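Local coordinates for aminoglycoside 3'-phosphotransferase AphA1-IAB (Acinetobacter baumannii, PDB 4GKH), which transfers the terminal phosphate of a nucleoside triphosphate to the 3'-hydroxyl of kanamycin and related aminoglycosides, giving resistance to these antibiotics, at residues 19-27 and 87-98. Sequence-based numbering, arbitrary orientation. Where two conformers were deposited one is given.
Sequences NLDADLYGY and HFIRTPDDAWLL
ND1 of H87 donates a nearly straight hydrogen bond to OD2 of D23, 2.9 Å long with an N-H...O angle of 166°. The carboxylate oxygen lies in the plane of the imidazole, at its edge, but the carboxylate itself is turned 73° against the ring and is met on its anti side, well out of the carboxylate plane. With the bond at the ring edge, L20 packs over one face: its CD1 sits above the imidazole, 4.1 Å from the ring centroid, in a CH-pi contact displaced toward the rim. L20 has CG anti to its backbone N (chi1 -164°), which carries the two methyls toward the strands. There CD1 lies on H87 and also approaches CD2 of L98, while CD2 lies 3.8 Å from CD1 of I89 and more loosely against CB of W96. Next to ND1, CE1 of H87 comes 3.6 Å from the backbone N of L20. Farther along the helix, CB of D23 rests 3.8 Å from CD2 of L98, while CD2 of L24 meets CD1 of the same leucine at 3.9 Å, these two side chains sliding past each other in opposite directions. L98 also touches L55 of strand 53-59, and W96 stacks on H57, so the patch continues across the sheet. A short N-terminal helix, 20-24, thus lies on one face of the 85-91/94-100 beta hairpin, opposite the face that F88 and L97 turn to helix 61-76, at the edge of the five-stranded antiparallel sheet of the N-terminal lobe in this protein-kinase-like fold.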
ATOM      1  N   ASN A  19      -4.762   5.069 -28.843  1.00 93.17           N
ATOM      2  CA  ASN A  19      -4.495   6.420 -28.352  1.00 99.84           C
ATOM      3  C   ASN A  19      -4.989   6.657 -26.933  1.00 91.16           C
ATOM      4  O   ASN A  19      -6.099   6.240 -26.575  1.00 88.48           O
ATOM      5  CB  ASN A  19      -5.120   7.465 -29.278  1.00 88.83           C
ATOM      6  CG  ASN A  19      -4.124   8.037 -30.265  1.00125.10           C
ATOM      7  OD1 ASN A  19      -3.159   7.374 -30.648  1.00134.48           O
ATOM      8  ND2 ASN A  19      -4.350   9.282 -30.678  1.00126.17           N
ATOM      9  N   LEU A  20      -4.168   7.331 -26.129  1.00 70.46           N
ATOM     10  CA  LEU A  20      -4.595   7.734 -24.789  1.00 52.59           C
ATOM     11  C   LEU A  20      -5.771   8.695 -24.942  1.00 60.53           C
ATOM     12  O   LEU A  20      -6.759   8.597 -24.223  1.00 68.94           O
ATOM     13  CB  LEU A  20      -3.451   8.383 -24.006  1.00 62.19           C
ATOM     14  CG  LEU A  20      -3.673   8.483 -22.495  1.00 61.48           C
ATOM     15  CD1 LEU A  20      -4.040   7.119 -21.920  1.00 63.24           C
ATOM     16  CD2 LEU A  20      -2.460   9.060 -21.773  1.00 51.48           C
ATOM     17  N   ASP A  21      -5.667   9.590 -25.924  1.00 62.96           N
ATOM     18  CA  ASP A  21      -6.728  10.541 -26.246  1.00 76.36           C
ATOM     19  C   ASP A  21      -8.080   9.884 -26.478  1.00 75.55           C
ATOM     20  O   ASP A  21      -9.111  10.397 -26.046  1.00 82.98           O
ATOM     21  CB  ASP A  21      -6.341  11.364 -27.478  1.00 67.16           C
ATOM     22  CG  ASP A  21      -5.428  12.516 -27.134  1.00 80.13           C
ATOM     23  OD1 ASP A  21      -5.945  13.625 -26.891  1.00 93.36           O
ATOM     24  OD2 ASP A  21      -4.195  12.310 -27.087  1.00107.28           O
ATOM     25  N   ALA A  22      -8.068   8.748 -27.166  1.00 62.26           N
ATOM     26  CA  ALA A  22      -9.297   8.028 -27.474  1.00 66.59           C
ATOM     27  C   ALA A  22      -9.935   7.501 -26.200  1.00 57.64           C
ATOM     28  O   ALA A  22     -11.158   7.483 -26.071  1.00 72.46           O
ATOM     29  CB  ALA A  22      -9.011   6.887 -28.430  1.00 66.45           C
ATOM     30  N   ASP A  23      -9.090   7.070 -25.265  1.00 50.04           N
ATOM     31  CA  ASP A  23      -9.554   6.498 -24.009  1.00 51.05           C
ATOM     32  C   ASP A  23     -10.026   7.564 -23.021  1.00 76.53           C
ATOM     33  O   ASP A  23     -10.730   7.250 -22.064  1.00 56.21           O
ATOM     34  CB  ASP A  23      -8.453   5.651 -23.349  1.00 49.13           C
ATOM     35  CG  ASP A  23      -8.236   4.310 -24.046  1.00 78.49           C
ATOM     36  OD1 ASP A  23      -9.142   3.859 -24.782  1.00 70.48           O
ATOM     37  OD2 ASP A  23      -7.161   3.700 -23.847  1.00 58.73           O
ATOM     38  N   LEU A  24      -9.640   8.817 -23.246  1.00 57.14           N
ATOM     39  CA  LEU A  24      -9.920   9.877 -22.278  1.00 63.25           C
ATOM     40  C   LEU A  24     -11.041  10.818 -22.721  1.00 42.65           C
ATOM     41  O   LEU A  24     -11.491  11.657 -21.944  1.00 53.70           O
ATOM     42  CB  LEU A  24      -8.656  10.692 -21.986  1.00 58.38           C
ATOM     43  CG  LEU A  24      -7.372   9.969 -21.568  1.00 61.99           C
ATOM     44  CD1 LEU A  24      -6.194  10.927 -21.632  1.00 49.25           C
ATOM     45  CD2 LEU A  24      -7.475   9.379 -20.191  1.00 49.78           C
ATOM     46  N   TYR A  25     -11.490  10.669 -23.964  1.00 48.35           N
ATOM     47  CA  TYR A  25     -12.500  11.562 -24.537  1.00 51.54           C
ATOM     48  C   TYR A  25     -13.807  11.630 -23.739  1.00 72.37           C
ATOM     49  O   TYR A  25     -14.305  10.613 -23.260  1.00 51.03           O
ATOM     50  CB  TYR A  25     -12.802  11.161 -25.983  1.00 65.74           C
ATOM     51  CG  TYR A  25     -13.699  12.141 -26.705  1.00 57.09           C
ATOM     52  CD1 TYR A  25     -13.177  13.286 -27.292  1.00 65.42           C
ATOM     53  CD2 TYR A  25     -15.068  11.929 -26.790  1.00 60.48           C
ATOM     54  CE1 TYR A  25     -13.990  14.186 -27.946  1.00 66.00           C
ATOM     55  CE2 TYR A  25     -15.892  12.822 -27.449  1.00 67.46           C
ATOM     56  CZ  TYR A  25     -15.347  13.950 -28.023  1.00 83.87           C
ATOM     57  OH  TYR A  25     -16.161  14.848 -28.676  1.00 90.93           O
ATOM     58  N   GLY A  26     -14.347  12.841 -23.598  1.00 53.62           N
ATOM     59  CA  GLY A  26     -15.649  13.052 -22.983  1.00 58.44           C
ATOM     60  C   GLY A  26     -15.739  12.932 -21.466  1.00 59.39           C
ATOM     61  O   GLY A  26     -16.839  12.858 -20.913  1.00 53.07           O
ATOM     62  N   TYR A  27     -14.596  12.916 -20.787  1.00 39.04           N
ATOM     63  CA  TYR A  27     -14.582  12.777 -19.334  1.00 38.28           C
ATOM     64  C   TYR A  27     -14.425  14.134 -18.670  1.00 52.56           C
ATOM     65  O   TYR A  27     -13.779  15.027 -19.218  1.00 42.86           O
ATOM     66  CB  TYR A  27     -13.433  11.874 -18.882  1.00 43.24           C
ATOM     67  CG  TYR A  27     -13.758  10.397 -18.864  1.00 40.09           C
ATOM     68  CD1 TYR A  27     -14.577   9.854 -17.874  1.00 43.73           C
ATOM     69  CD2 TYR A  27     -13.239   9.539 -19.827  1.00 49.39           C
ATOM     70  CE1 TYR A  27     -14.876   8.494 -17.850  1.00 45.97           C
ATOM     71  CE2 TYR A  27     -13.527   8.176 -19.811  1.00 39.59           C
ATOM     72  CZ  TYR A  27     -14.347   7.662 -18.821  1.00 58.79           C
ATOM     73  OH  TYR A  27     -14.636   6.316 -18.798  1.00 48.70           O
ATOM     74  N   HIS A  87      -4.572   1.545 -20.010  1.00 32.68           N
ATOM     75  CA  HIS A  87      -3.563   2.077 -20.929  1.00 33.56           C
ATOM     76  C   HIS A  87      -2.366   2.491 -20.096  1.00 31.54           C
ATOM     77  O   HIS A  87      -2.518   2.954 -18.964  1.00 35.09           O
ATOM     78  CB  HIS A  87      -4.135   3.294 -21.668  1.00 33.39           C
ATOM     79  CG  HIS A  87      -3.533   3.554 -23.016  1.00 47.45           C
ATOM     80  ND1 HIS A  87      -4.298   3.702 -24.152  1.00 61.69           N
ATOM     81  CD2 HIS A  87      -2.247   3.727 -23.405  1.00 52.40           C
ATOM     82  CE1 HIS A  87      -3.511   3.941 -25.186  1.00 59.26           C
ATOM     83  NE2 HIS A  87      -2.261   3.961 -24.761  1.00 48.41           N
ATOM     84  N   PHE A  88      -1.162   2.290 -20.626  1.00 31.20           N
ATOM     85  CA  PHE A  88       0.023   2.794 -19.930  1.00 29.79           C
ATOM     86  C   PHE A  88       1.010   3.299 -20.968  1.00 30.38           C
ATOM     87  O   PHE A  88       1.138   2.723 -22.043  1.00 34.59           O
ATOM     88  CB  PHE A  88       0.661   1.717 -19.044  1.00 28.17           C
ATOM     89  CG  PHE A  88       2.009   2.110 -18.472  1.00 33.92           C
ATOM     90  CD1 PHE A  88       2.098   2.765 -17.244  1.00 26.51           C
ATOM     91  CD2 PHE A  88       3.183   1.808 -19.158  1.00 30.78           C
ATOM     92  CE1 PHE A  88       3.352   3.135 -16.723  1.00 29.95           C
ATOM     93  CE2 PHE A  88       4.426   2.161 -18.642  1.00 37.20           C
ATOM     94  CZ  PHE A  88       4.513   2.823 -17.421  1.00 28.09           C
ATOM     95  N   ILE A  89       1.685   4.399 -20.641  1.00 27.73           N
ATOM     96  CA  ILE A  89       2.660   4.975 -21.551  0.53 26.14           C
ATOM     97  C   ILE A  89       3.890   5.365 -20.744  1.00 29.43           C
ATOM     98  O   ILE A  89       3.780   5.905 -19.652  1.00 32.87           O
ATOM     99  CB  ILE A  89       2.106   6.228 -22.269  0.53 40.94           C
ATOM    100  CG1 ILE A  89       0.823   5.892 -23.033  0.53 46.63           C
ATOM    101  CG2 ILE A  89       3.147   6.817 -23.222  0.53 38.94           C
ATOM    102  CD1 ILE A  89       0.159   7.086 -23.676  0.53 32.87           C
ATOM    103  N   ARG A  90       5.062   5.062 -21.293  1.00 38.04           N
ATOM    104  CA  ARG A  90       6.312   5.475 -20.681  1.00 37.23           C
ATOM    105  C   ARG A  90       7.174   6.145 -21.745  1.00 33.85           C
ATOM    106  O   ARG A  90       7.456   5.556 -22.797  1.00 35.96           O
ATOM    107  CB  ARG A  90       7.070   4.277 -20.097  1.00 36.43           C
ATOM    108  CG  ARG A  90       8.448   4.650 -19.519  1.00 39.51           C
ATOM    109  CD  ARG A  90       8.267   5.562 -18.304  1.00 41.05           C
ATOM    110  NE  ARG A  90       9.488   6.260 -17.898  1.00 53.66           N
ATOM    111  CZ  ARG A  90      10.279   5.850 -16.912  1.00 40.06           C
ATOM    112  NH1 ARG A  90       9.979   4.739 -16.252  1.00 41.92           N
ATOM    113  NH2 ARG A  90      11.366   6.545 -16.589  1.00 38.34           N
ATOM    114  N   THR A  91       7.573   7.379 -21.466  1.00 34.56           N
ATOM    115  CA  THR A  91       8.610   8.056 -22.234  1.00 39.90           C
ATOM    116  C   THR A  91       9.779   8.285 -21.256  1.00 37.29           C
ATOM    117  O   THR A  91       9.637   7.961 -20.074  1.00 38.77           O
ATOM    118  CB  THR A  91       8.078   9.366 -22.858  1.00 49.06           C
ATOM    119  OG1 THR A  91       7.613  10.239 -21.826  1.00 42.34           O
ATOM    120  CG2 THR A  91       6.937   9.070 -23.822  1.00 49.78           C
ATOM    121  N   PRO A  92      10.934   8.803 -21.737  1.00 44.47           N
ATOM    122  CA  PRO A  92      12.075   8.892 -20.814  1.00 59.71           C
ATOM    123  C   PRO A  92      11.779   9.592 -19.485  1.00 52.93           C
ATOM    124  O   PRO A  92      12.181   9.061 -18.448  1.00 49.46           O
ATOM    125  CB  PRO A  92      13.109   9.667 -21.627  1.00 70.51           C
ATOM    126  CG  PRO A  92      12.864   9.198 -23.024  1.00 62.23           C
ATOM    127  CD  PRO A  92      11.362   9.034 -23.133  1.00 45.62           C
ATOM    128  N   ASP A  93      11.049  10.704 -19.512  1.00 39.24           N
ATOM    129  CA  ASP A  93      10.779  11.487 -18.300  1.00 36.69           C
ATOM    130  C   ASP A  93       9.357  11.383 -17.725  1.00 35.50           C
ATOM    131  O   ASP A  93       9.053  12.039 -16.723  1.00 35.92           O
ATOM    132  CB  ASP A  93      11.099  12.963 -18.544  1.00 44.13           C
ATOM    133  CG  ASP A  93      12.566  13.201 -18.861  1.00 50.54           C
ATOM    134  OD1 ASP A  93      13.417  12.421 -18.389  1.00 64.80           O
ATOM    135  OD2 ASP A  93      12.860  14.177 -19.577  1.00 56.99           O
ATOM    136  N   ASP A  94       8.487  10.577 -18.335  1.00 34.50           N
ATOM    137  CA  ASP A  94       7.083  10.560 -17.938  1.00 30.39           C
ATOM    138  C   ASP A  94       6.474   9.178 -18.003  1.00 30.80           C
ATOM    139  O   ASP A  94       6.805   8.397 -18.876  1.00 32.86           O
ATOM    140  CB  ASP A  94       6.248  11.492 -18.826  1.00 36.17           C
ATOM    141  CG  ASP A  94       6.641  12.947 -18.682  1.00 44.94           C
ATOM    142  OD1 ASP A  94       6.058  13.631 -17.810  1.00 39.71           O
ATOM    143  OD2 ASP A  94       7.528  13.403 -19.437  1.00 40.91           O
ATOM    144  N   ALA A  95       5.568   8.907 -17.072  1.00 28.16           N
ATOM    145  CA  ALA A  95       4.783   7.679 -17.092  1.00 32.92           C
ATOM    146  C   ALA A  95       3.328   8.038 -16.822  1.00 34.96           C
ATOM    147  O   ALA A  95       3.020   8.831 -15.923  1.00 30.44           O
ATOM    148  CB  ALA A  95       5.306   6.693 -16.062  1.00 28.74           C
ATOM    149  N   TRP A  96       2.429   7.468 -17.622  1.00 30.79           N
ATOM    150  CA  TRP A  96       0.994   7.695 -17.464  1.00 28.92           C
ATOM    151  C   TRP A  96       0.309   6.343 -17.290  1.00 29.75           C
ATOM    152  O   TRP A  96       0.437   5.502 -18.169  1.00 30.80           O
ATOM    153  CB  TRP A  96       0.458   8.356 -18.733  1.00 32.75           C
ATOM    154  CG  TRP A  96       1.041   9.712 -19.003  1.00 37.56           C
ATOM    155  CD1 TRP A  96       2.200   9.988 -19.679  1.00 40.19           C
ATOM    156  CD2 TRP A  96       0.486  10.977 -18.619  1.00 37.73           C
ATOM    157  NE1 TRP A  96       2.404  11.348 -19.727  1.00 41.30           N
ATOM    158  CE2 TRP A  96       1.365  11.978 -19.090  1.00 39.52           C
ATOM    159  CE3 TRP A  96      -0.666  11.361 -17.926  1.00 40.66           C
ATOM    160  CZ2 TRP A  96       1.128  13.342 -18.884  1.00 49.93           C
ATOM    161  CZ3 TRP A  96      -0.905  12.726 -17.726  1.00 41.97           C
ATOM    162  CH2 TRP A  96      -0.009  13.695 -18.207  1.00 40.84           C
ATOM    163  N   LEU A  97      -0.424   6.148 -16.189  1.00 27.82           N
ATOM    164  CA  LEU A  97      -1.095   4.868 -15.922  1.00 29.70           C
ATOM    165  C   LEU A  97      -2.612   5.073 -15.770  1.00 28.75           C
ATOM    166  O   LEU A  97      -3.052   5.713 -14.821  1.00 30.46           O
ATOM    167  CB  LEU A  97      -0.523   4.252 -14.630  1.00 26.37           C
ATOM    168  CG  LEU A  97      -1.192   2.969 -14.098  1.00 30.02           C
ATOM    169  CD1 LEU A  97      -1.178   1.847 -15.150  1.00 28.92           C
ATOM    170  CD2 LEU A  97      -0.486   2.537 -12.804  1.00 31.36           C
ATOM    171  N   LEU A  98      -3.393   4.541 -16.714  1.00 32.02           N
ATOM    172  CA  LEU A  98      -4.845   4.693 -16.709  1.00 32.69           C
ATOM    173  C   LEU A  98      -5.490   3.385 -16.261  1.00 31.27           C
ATOM    174  O   LEU A  98      -5.318   2.353 -16.921  1.00 30.52           O
ATOM    175  CB  LEU A  98      -5.340   5.030 -18.129  1.00 28.22           C
ATOM    176  CG  LEU A  98      -6.856   5.302 -18.259  1.00 32.40           C
ATOM    177  CD1 LEU A  98      -7.262   6.569 -17.472  1.00 32.67           C
ATOM    178  CD2 LEU A  98      -7.304   5.405 -19.705  1.00 37.32           C
TER